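PDB 5Z6P: B-agarase from Agarivorans gilvus, which probably hydrolyses beta-glycosidic linkages of agarose as a family 50 glycoside hydrolase. Local coordinates for residues 283-287 with 288-292; 624-627 with 628-631; 736-739 with 740-744; 743-746 with 747-751. One frame throughout, in Å; residues are numbered along the deposited sequence.

Contact 1 of 4, residues 283-287 with 288-292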
loop_
_atom_site.group_PDB
_atom_site.type_symbol
_atom_site.label_atom_id
_atom_site.label_comp_id
_atom_site.label_asym_id
_atom_site.label_seq_id
_atom_site.Cartn_x
_atom_site.Cartn_y
_atom_site.Cartn_z
ATOM N N THR A 283 -18.303 -15.205 11.653
ATOM C CA THR A 283 -18.140 -14.086 12.559
ATOM C C THR A 283 -19.082 -14.244 13.761
ATOM O O THR A 283 -20.079 -14.954 13.688
ATOM C CB THR A 283 -18.401 -12.741 11.858
ATOM O OG1 THR A 283 -19.799 -12.606 11.583
ATOM C CG2 THR A 283 -17.605 -12.647 10.541
ATOM N N GLU A 284 -18.757 -13.558 14.849
ATOM C CA GLU A 284 -19.500 -13.653 16.109
ATOM C C GLU A 284 -19.117 -12.491 16.999
ATOM O O GLU A 284 -17.978 -12.051 16.978
ATOM C CB GLU A 284 -19.199 -14.981 16.823
ATOM C CG GLU A 284 -20.077 -15.283 18.026
ATOM C CD GLU A 284 -21.541 -15.305 17.643
ATOM O OE1 GLU A 284 -22.280 -14.401 18.074
ATOM O OE2 GLU A 284 -21.942 -16.211 16.884
ATOM N N LYS A 285 -20.055 -11.991 17.788
ATOM C CA LYS A 285 -19.693 -11.029 18.818
ATOM C C LYS A 285 -19.396 -11.819 20.096
ATOM O O LYS A 285 -20.203 -12.636 20.530
ATOM C CB LYS A 285 -20.804 -9.988 19.041
ATOM C CG LYS A 285 -20.391 -8.536 18.689
ATOM C CD LYS A 285 -21.538 -7.561 18.896
ATOM C CE LYS A 285 -21.113 -6.273 19.618
ATOM N NZ LYS A 285 -20.285 -5.277 18.843
ATOM N N ILE A 286 -18.212 -11.620 20.667
ATOM C CA ILE A 286 -17.802 -12.379 21.842
ATOM C C ILE A 286 -17.368 -11.417 22.931
ATOM O O ILE A 286 -16.464 -10.616 22.734
ATOM C CB ILE A 286 -16.666 -13.369 21.519
ATOM C CG1 ILE A 286 -17.144 -14.432 20.525
ATOM C CG2 ILE A 286 -16.167 -14.046 22.771
ATOM C CD1 ILE A 286 -16.048 -15.367 20.063
ATOM N N ALA A 287 -18.046 -11.491 24.068
ATOM C CA ALA A 287 -17.836 -10.570 25.183
ATOM C C ALA A 287 -17.758 -9.128 24.708
ATOM O O ALA A 287 -16.831 -8.404 25.056
ATOM C CB ALA A 287 -16.579 -10.948 25.959
ATOM N N GLY A 288 -18.722 -8.728 23.886
ATOM C CA GLY A 288 -18.777 -7.367 23.379
ATOM C C GLY A 288 -17.768 -6.976 22.304
ATOM O O GLY A 288 -17.744 -5.826 21.867
ATOM N N LYS A 289 -16.923 -7.904 21.876
ATOM C CA LYS A 289 -16.026 -7.631 20.753
ATOM C C LYS A 289 -16.430 -8.450 19.522
ATOM O O LYS A 289 -17.013 -9.519 19.638
ATOM C CB LYS A 289 -14.569 -7.943 21.111
ATOM C CG LYS A 289 -14.003 -7.191 22.309
ATOM C CD LYS A 289 -12.633 -7.764 22.674
ATOM C CE LYS A 289 -12.011 -7.088 23.877
ATOM N NZ LYS A 289 -10.577 -7.485 24.044
ATOM N N TRP A 290 -16.114 -7.948 18.339
ATOM C CA TRP A 290 -16.235 -8.768 17.158
ATOM C C TRP A 290 -15.140 -9.810 17.145
ATOM O O TRP A 290 -14.044 -9.583 17.630
ATOM C CB TRP A 290 -16.176 -7.914 15.890
ATOM C CG TRP A 290 -17.491 -7.255 15.593
ATOM C CD1 TRP A 290 -17.811 -5.938 15.760
ATOM C CD2 TRP A 290 -18.673 -7.899 15.105
ATOM N NE1 TRP A 290 -19.121 -5.722 15.390
ATOM C CE2 TRP A 290 -19.670 -6.908 14.987
ATOM C CE3 TRP A 290 -18.981 -9.214 14.753
ATOM C CZ2 TRP A 290 -20.952 -7.195 14.526
ATOM C CZ3 TRP A 290 -20.258 -9.493 14.297
ATOM C CH2 TRP A 290 -21.228 -8.487 14.190
ATOM N N SER A 291 -15.440 -10.955 16.567
ATOM C CA SER A 291 -14.475 -12.015 16.475
ATOM C C SER A 291 -14.758 -12.861 15.254
ATOM O O SER A 291 -15.890 -12.926 14.788
ATOM C CB SER A 291 -14.510 -12.884 17.734
ATOM O OG SER A 291 -13.514 -13.889 17.694
ATOM N N LEU A 292 -13.722 -13.506 14.741
ATOM C CA LEU A 292 -13.926 -14.661 13.889
ATOM C C LEU A 292 -14.054 -15.905 14.794
ATOM O O LEU A 292 -13.618 -15.896 15.952
ATOM C CB LEU A 292 -12.782 -14.813 12.885
ATOM C CG LEU A 292 -12.711 -13.797 11.723
ATOM C CD1 LEU A 292 -11.330 -13.744 11.076
ATOM C CD2 LEU A 292 -13.749 -14.128 10.683
#
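Ile286 and Lys289 are joined by two backbone hydrogen bonds, Ile286 N to Lys289 O at 2.6 Å and Lys289 N to Ile286 O at 2.9 Å. The first runs nearly straight out from its carbonyl; in the second the donor stands 57° out of the carbonyl plane. Further along, Glu284 N gives a bond to Ser291 O, and the return bond from Ser291 N to Glu284 O is weak. This ladder makes an antiparallel beta hairpin, closed by a type I' turn from Ile286 to Lys289. Ala287 and Gly288 take the corner positions with positive phi, a conformation that comes easily to glycine but less readily to alanine. Lys285 and Trp290 form a non-hydrogen-bonded pair, and their side chains meet on the same face of the hairpin as Thr283 and Leu292. The lysine methylene CG lies over the centre of the indole six-membered ring, 4.1 Å from its centroid, a CH-pi contact. Bends at chi3 and chi4 then bring NZ near the five-membered ring, 4.2 Å from that centroid, for an off-centre cation-pi interaction. A long hydrocarbon chain with a charged end thus suits a broad indole, whose NE1 is hydrogen-bonded to Asp661, also a long, weak ion-pair partner of Lys285 NZ. Beyond the indole, Thr283 CG2 reaches Leu292 CD2 at 4.1 Å. On the other face, Ile286 CD1 packs 3.7 Å from Ser291 CB, while Ser291 OG gives a hydrogen bond to Leu292 O at 2.7 Å.

Contact 2 of 4, residues 624-627 with 628-631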
loop_
_atom_site.group_PDB
_atom_site.type_symbol
_atom_site.label_atom_id
_atom_site.label_comp_id
_atom_site.label_asym_id
_atom_site.label_seq_id
_atom_site.Cartn_x
_atom_site.Cartn_y
_atom_site.Cartn_z
ATOM N N GLY A 624 -9.536 5.608 -1.437
ATOM C CA GLY A 624 -10.658 5.044 -2.152
ATOM C C GLY A 624 -11.716 4.584 -1.184
ATOM O O GLY A 624 -12.139 3.440 -1.227
ATOM N N MET A 625 -12.121 5.479 -0.292
ATOM C CA MET A 625 -13.170 5.175 0.666
ATOM C C MET A 625 -13.822 6.423 1.216
ATOM O O MET A 625 -13.258 7.515 1.192
ATOM C CB MET A 625 -12.637 4.310 1.810
ATOM C CG MET A 625 -11.607 4.963 2.674
ATOM S SD MET A 625 -11.250 3.924 4.103
ATOM C CE MET A 625 -12.483 4.493 5.277
ATOM N N ASN A 626 -15.040 6.231 1.706
ATOM C CA ASN A 626 -15.881 7.319 2.163
ATOM C C ASN A 626 -17.102 6.729 2.872
ATOM O O ASN A 626 -17.369 5.538 2.726
ATOM C CB ASN A 626 -16.276 8.193 0.977
ATOM C CG ASN A 626 -16.788 7.376 -0.174
ATOM O OD1 ASN A 626 -17.833 6.735 -0.069
ATOM N ND2 ASN A 626 -16.050 7.384 -1.283
ATOM N N PRO A 627 -17.832 7.548 3.663
ATOM C CA PRO A 627 -18.950 6.981 4.435
ATOM C C PRO A 627 -19.951 6.261 3.546
ATOM O O PRO A 627 -20.427 5.191 3.889
ATOM C CB PRO A 627 -19.581 8.208 5.097
ATOM C CG PRO A 627 -18.455 9.181 5.216
ATOM C CD PRO A 627 -17.609 8.966 3.980
ATOM N N GLU A 628 -20.219 6.821 2.378
ATOM C CA GLU A 628 -21.176 6.216 1.456
ATOM C C GLU A 628 -20.830 4.776 1.047
ATOM O O GLU A 628 -21.677 3.896 1.145
ATOM C CB GLU A 628 -21.316 7.102 0.222
ATOM C CG GLU A 628 -21.974 8.448 0.513
ATOM C CD GLU A 628 -21.010 9.502 1.039
ATOM O OE1 GLU A 628 -19.795 9.225 1.157
ATOM O OE2 GLU A 628 -21.478 10.626 1.320
ATOM N N VAL A 629 -19.595 4.516 0.610
ATOM C CA VAL A 629 -19.269 3.181 0.127
ATOM C C VAL A 629 -19.008 2.216 1.295
ATOM O O VAL A 629 -19.203 1.015 1.169
ATOM C CB VAL A 629 -18.062 3.199 -0.881
ATOM C CG1 VAL A 629 -18.414 4.062 -2.113
ATOM C CG2 VAL A 629 -16.776 3.683 -0.230
ATOM N N VAL A 630 -18.632 2.736 2.455
ATOM C CA VAL A 630 -18.527 1.880 3.637
ATOM C C VAL A 630 -19.920 1.416 4.095
ATOM O O VAL A 630 -20.132 0.241 4.339
ATOM C CB VAL A 630 -17.798 2.582 4.816
ATOM C CG1 VAL A 630 -17.943 1.768 6.099
ATOM C CG2 VAL A 630 -16.302 2.798 4.487
ATOM N N ARG A 631 -20.876 2.333 4.174
ATOM C CA ARG A 631 -22.248 1.929 4.501
ATOM C C ARG A 631 -22.778 0.935 3.452
ATOM O O ARG A 631 -23.447 -0.023 3.791
ATOM C CB ARG A 631 -23.171 3.149 4.629
ATOM C CG ARG A 631 -22.953 3.933 5.912
ATOM C CD ARG A 631 -24.048 4.968 6.202
ATOM N NE ARG A 631 -23.679 6.298 5.726
ATOM C CZ ARG A 631 -24.180 6.804 4.625
ATOM N NH1 ARG A 631 -25.041 6.072 3.969
ATOM N NH2 ARG A 631 -23.828 8.001 4.174
#
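Asn626 is the N-cap of helix 627-634, and its side chain reaches forward to Val629, three residues on. OD1 accepts from Val629 N at 2.9 Å, with an N-H...O angle of 157° and the donor tilted 21° from the amide carbonyl plane. The torsion responsible is chi1 of 49°, which tucks CG between the backbone N and the carbonyl carbon and folds the short side chain back over the first turn. The same oxygen lies against the valine branch, 3.2 Å from Val629 CG2, so the cap is packed as well as bonded. The amide's other end is also held: ND2 donates to the carbonyl oxygen of Gly513. Asparagine fits because it can accept from the helix and donate to the loop at once. Pro627 follows at the first helical position, where its missing N-H costs nothing; its carbonyl receives Arg631 N at 2.9 Å, almost linearly, and Asn626 O receives Val630 N at 3.1 Å. Pro627 O also lies over one face of the Arg631 guanidinium, toward its rim, while that group forms a salt bridge with Glu592. Glu628 lies beside the proline ring, and its side chain crosses that of Asn626 at about a right angle; its carboxylate is hydrogen-bonded to Tyr522 and His521, and its negative charge would probably be favoured by the helix dipole. Met625 CE touches Val630 CG2 at 4.3 Å, spanning the cap from the residue before it to the fourth helical residue. Asparagine cap, following proline and this hydrophobic staple together make a classic helix N-terminus.

Contact 3 of 4, residues 736-739 with 740-744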
loop_
_atom_site.group_PDB
_atom_site.type_symbol
_atom_site.label_atom_id
_atom_site.label_comp_id
_atom_site.label_asym_id
_atom_site.label_seq_id
_atom_site.Cartn_x
_atom_site.Cartn_y
_atom_site.Cartn_z
ATOM N N PHE A 736 9.116 -9.965 4.813
ATOM C CA PHE A 736 9.527 -10.781 5.947
ATOM C C PHE A 736 10.794 -11.561 5.623
ATOM O O PHE A 736 11.596 -11.836 6.514
ATOM C CB PHE A 736 8.415 -11.734 6.367
ATOM C CG PHE A 736 7.693 -11.277 7.592
ATOM C CD1 PHE A 736 6.926 -10.127 7.560
ATOM C CD2 PHE A 736 7.815 -11.973 8.788
ATOM C CE1 PHE A 736 6.276 -9.685 8.695
ATOM C CE2 PHE A 736 7.173 -11.540 9.924
ATOM C CZ PHE A 736 6.401 -10.394 9.883
ATOM N N VAL A 737 10.968 -11.900 4.347
ATOM C CA VAL A 737 12.183 -12.571 3.898
ATOM C C VAL A 737 12.888 -11.773 2.806
ATOM O O VAL A 737 12.256 -11.065 2.041
ATOM C CB VAL A 737 11.897 -13.998 3.403
ATOM C CG1 VAL A 737 11.129 -14.775 4.446
ATOM C CG2 VAL A 737 11.155 -14.007 2.071
ATOM N N SER A 738 14.212 -11.880 2.750
ATOM C CA SER A 738 14.971 -11.200 1.707
ATOM C C SER A 738 14.744 -11.842 0.349
ATOM O O SER A 738 14.062 -12.848 0.227
ATOM C CB SER A 738 16.469 -11.215 2.018
ATOM O OG SER A 738 16.957 -12.533 1.910
ATOM N N ILE A 739 15.370 -11.270 -0.666
ATOM C CA ILE A 739 15.301 -11.828 -2.009
ATOM C C ILE A 739 16.099 -13.140 -2.080
ATOM O O ILE A 739 15.928 -13.931 -3.010
ATOM C CB ILE A 739 15.810 -10.806 -3.061
ATOM C CG1 ILE A 739 15.304 -11.164 -4.465
ATOM C CG2 ILE A 739 17.329 -10.661 -3.006
ATOM C CD1 ILE A 739 13.850 -10.984 -4.621
ATOM N N SER A 740 16.948 -13.383 -1.083
ATOM C CA SER A 740 17.601 -14.680 -0.974
ATOM C C SER A 740 16.877 -15.608 -0.013
ATOM O O SER A 740 17.466 -16.560 0.471
ATOM C CB SER A 740 19.072 -14.531 -0.553
ATOM O OG SER A 740 19.242 -13.562 0.452
ATOM N N ASP A 741 15.588 -15.343 0.217
ATOM C CA ASP A 741 14.737 -16.168 1.066
ATOM C C ASP A 741 15.291 -16.300 2.484
ATOM O O ASP A 741 15.148 -17.347 3.117
ATOM C CB ASP A 741 14.523 -17.568 0.451
ATOM C CG ASP A 741 13.297 -18.285 1.025
ATOM O OD1 ASP A 741 12.289 -17.592 1.282
ATOM O OD2 ASP A 741 13.338 -19.530 1.229
ATOM N N VAL A 742 15.931 -15.248 2.979
ATOM C CA VAL A 742 16.341 -15.248 4.374
ATOM C C VAL A 742 15.406 -14.376 5.222
ATOM O O VAL A 742 15.321 -13.177 5.008
ATOM C CB VAL A 742 17.786 -14.745 4.564
ATOM C CG1 VAL A 742 18.154 -14.758 6.040
ATOM C CG2 VAL A 742 18.763 -15.585 3.769
ATOM N N PRO A 743 14.729 -14.978 6.212
ATOM C CA PRO A 743 13.843 -14.213 7.105
ATOM C C PRO A 743 14.569 -13.121 7.903
ATOM O O PRO A 743 15.556 -13.414 8.564
ATOM C CB PRO A 743 13.288 -15.284 8.041
ATOM C CG PRO A 743 13.405 -16.562 7.265
ATOM C CD PRO A 743 14.689 -16.419 6.503
ATOM N N TYR A 744 14.101 -11.876 7.801
ATOM C CA TYR A 744 14.615 -10.794 8.622
ATOM C C TYR A 744 14.300 -11.101 10.087
ATOM O O TYR A 744 13.140 -11.286 10.450
ATOM C CB TYR A 744 14.012 -9.448 8.216
ATOM C CG TYR A 744 14.494 -8.884 6.883
ATOM C CD1 TYR A 744 15.738 -8.283 6.774
ATOM C CD2 TYR A 744 13.693 -8.935 5.752
ATOM C CE1 TYR A 744 16.182 -7.752 5.579
ATOM C CE2 TYR A 744 14.124 -8.399 4.540
ATOM C CZ TYR A 744 15.375 -7.814 4.462
ATOM O OH TYR A 744 15.817 -7.285 3.287
#
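Ser738 OG is gripped from two directions across the turn, by Ser740 OG at 2.9 Å and by Val742 N at 3.1 Å. It accepts from the valine amide, whereas either hydroxyl could be the donor in the serine pair. Its chi1 of 69° sets the oxygen between the backbone N and the carbonyl carbon, turned in toward the loop. Serine suits this place because one small hydroxyl can serve both partners; Ser740 OG has a further partner in Gln228. The chain reverses through a type I beta turn from Ser738 to Asp741, closed by Asp741 N to Ser738 O at 2.9 Å. Outside the turn, the two arms are bridged once, at Val737 and Pro743, by bonds from Ser738 N to Val742 O and from Tyr744 N to Phe736 O, both 2.8 Å. The loop is a short reversal leading into helix 745-762. At the bridge Val737 CG1 rests 4.0 Å from Pro743 CG, two apolar groups of little flexibility that touch where the arms are joined, and the other branch, CG2, lies 3.8 Å from Asp741 OD1. The aspartate side chain runs alongside the valine and points the same way; it forms salt bridges with Arg424 and Lys405 and a hydrogen bond with Tyr398. Tyr744 CE2 comes within 3.9 Å of Ser738 N, the ring meeting the backbone obliquely, and its OH is hydrogen-bonded to Asp719.

Contact 4 of 4, residues 743-746 with 747-751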
loop_
_atom_site.group_PDB
_atom_site.type_symbol
_atom_site.label_atom_id
_atom_site.label_comp_id
_atom_site.label_asym_id
_atom_site.label_seq_id
_atom_site.Cartn_x
_atom_site.Cartn_y
_atom_site.Cartn_z
ATOM N N PRO A 743 14.729 -14.978 6.212
ATOM C CA PRO A 743 13.843 -14.213 7.105
ATOM C C PRO A 743 14.569 -13.121 7.903
ATOM O O PRO A 743 15.556 -13.414 8.564
ATOM C CB PRO A 743 13.288 -15.284 8.041
ATOM C CG PRO A 743 13.405 -16.562 7.265
ATOM C CD PRO A 743 14.689 -16.419 6.503
ATOM N N TYR A 744 14.101 -11.876 7.801
ATOM C CA TYR A 744 14.615 -10.794 8.622
ATOM C C TYR A 744 14.300 -11.101 10.087
ATOM O O TYR A 744 13.140 -11.286 10.450
ATOM C CB TYR A 744 14.012 -9.448 8.216
ATOM C CG TYR A 744 14.494 -8.884 6.883
ATOM C CD1 TYR A 744 15.738 -8.283 6.774
ATOM C CD2 TYR A 744 13.693 -8.935 5.752
ATOM C CE1 TYR A 744 16.182 -7.752 5.579
ATOM C CE2 TYR A 744 14.124 -8.399 4.540
ATOM C CZ TYR A 744 15.375 -7.814 4.462
ATOM O OH TYR A 744 15.817 -7.285 3.287
ATOM N N GLN A 745 15.320 -11.153 10.933
ATOM C CA GLN A 745 15.108 -11.667 12.288
ATOM C C GLN A 745 14.187 -10.809 13.167
ATOM O O GLN A 745 13.363 -11.358 13.887
ATOM C CB GLN A 745 16.443 -11.869 13.004
ATOM C CG GLN A 745 16.323 -12.773 14.226
ATOM C CD GLN A 745 15.705 -14.114 13.898
ATOM O OE1 GLN A 745 16.151 -14.813 12.993
ATOM N NE2 GLN A 745 14.669 -14.480 14.633
ATOM N N PRO A 746 14.323 -9.471 13.129
ATOM C CA PRO A 746 13.386 -8.724 13.978
ATOM C C PRO A 746 11.921 -8.808 13.506
ATOM O O PRO A 746 11.044 -8.643 14.334
ATOM C CB PRO A 746 13.899 -7.280 13.892
ATOM C CG PRO A 746 15.325 -7.401 13.421
ATOM C CD PRO A 746 15.323 -8.584 12.509
ATOM N N MET A 747 11.669 -9.065 12.220
ATOM C CA MET A 747 10.293 -9.240 11.757
ATOM C C MET A 747 9.740 -10.535 12.330
ATOM O O MET A 747 8.654 -10.551 12.908
ATOM C CB MET A 747 10.198 -9.240 10.220
ATOM C CG MET A 747 10.642 -7.942 9.577
ATOM S SD MET A 747 9.815 -6.468 10.210
ATOM C CE MET A 747 8.171 -6.691 9.491
ATOM N N VAL A 748 10.499 -11.613 12.172
ATOM C CA VAL A 748 10.146 -12.910 12.737
ATOM C C VAL A 748 9.923 -12.830 14.251
ATOM O O VAL A 748 8.942 -13.371 14.780
ATOM C CB VAL A 748 11.240 -13.961 12.452
ATOM C CG1 VAL A 748 10.919 -15.271 13.145
ATOM C CG2 VAL A 748 11.398 -14.174 10.957
ATOM N N ASP A 749 10.821 -12.146 14.947
ATOM C CA ASP A 749 10.702 -12.059 16.397
ATOM C C ASP A 749 9.463 -11.245 16.794
ATOM O O ASP A 749 8.746 -11.614 17.708
ATOM C CB ASP A 749 11.944 -11.435 17.031
ATOM C CG ASP A 749 13.202 -12.307 16.908
ATOM O OD1 ASP A 749 13.159 -13.486 16.488
ATOM O OD2 ASP A 749 14.261 -11.769 17.243
ATOM N N ALA A 750 9.236 -10.125 16.121
ATOM C CA ALA A 750 8.042 -9.325 16.380
ATOM C C ALA A 750 6.769 -10.126 16.102
ATOM O O ALA A 750 5.850 -10.130 16.908
ATOM C CB ALA A 750 8.065 -8.060 15.557
ATOM N N ALA A 751 6.728 -10.810 14.964
ATOM C CA ALA A 751 5.607 -11.686 14.648
ATOM C C ALA A 751 5.338 -12.663 15.801
ATOM O O ALA A 751 4.192 -12.865 16.194
ATOM C CB ALA A 751 5.866 -12.449 13.363
#
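Gln745 reaches along the helix toward Asp749, one turn on. From CB the chain leaves with CG anti to the backbone N (chi1 -163°), then bends at chi2, which turns the amide toward Asp749. CG passes 3.8 Å from Asp749 OD2, CD lies 3.7 Å from Asp749 OD1, and NE2 at the tip gives a hydrogen bond to Asp749 OD1 at 2.6 Å. That bond lies in the glutamine's own amide plane but meets the carboxylate from above, 38° out of its plane, the two flat groups being turned 48° against each other. The i to i+4 spacing brings an amide donor and an acidic acceptor together, so the pair suits this solvent-facing side, where the amide of one turn meets the carboxylate of the next. Underneath, Asp749 N donates to Gln745 O at 2.9 Å. Tyr744 occupies the N-cap, and its carbonyl oxygen takes a nearly straight bond from Val748 N at 3.2 Å and a weak one from Met747 N. Pro746 sits within the first turn, where it needs no amide hydrogen, and its carbonyl accepts from Ala750 N. Val748 CG2 meets Pro743 CB at 3.6 Å, a beta-branched side chain closing against the residue before the cap. Separately, Met747 CG touches Tyr744 CB at 3.9 Å. Beyond that contact the flexible methionine reaches Arg692 and Phe696 of helix 689-704, and Ala750, small enough for close approach, also meets Phe696. Val748 packs on Trp428 of helix 413-428, so the start of helix 745-762 touches both of these helices.

Overall arrangement
Along the chain the four contacts come in series, except that contacts 3 and 4 share Pro743 and Tyr744. The hairpin of contact 1 forms one edge of a six-stranded mixed sheet, which also includes strands 640-643, 664-668 and 709-714 from later in the chain. Contact 2, at the start of helix 627-634, has its centre about 23 Å from that of contact 1. Contacts 3 and 4 have centres about 10 Å apart, on the opposite side of the chain's centre from contact 2, and touch where Phe736 of the loop packs against Met747 and Ala751 of helix 745-762. That helix runs back toward the hairpin, where Arg762 bonds to contact 1, tying the chain's end to this sheet.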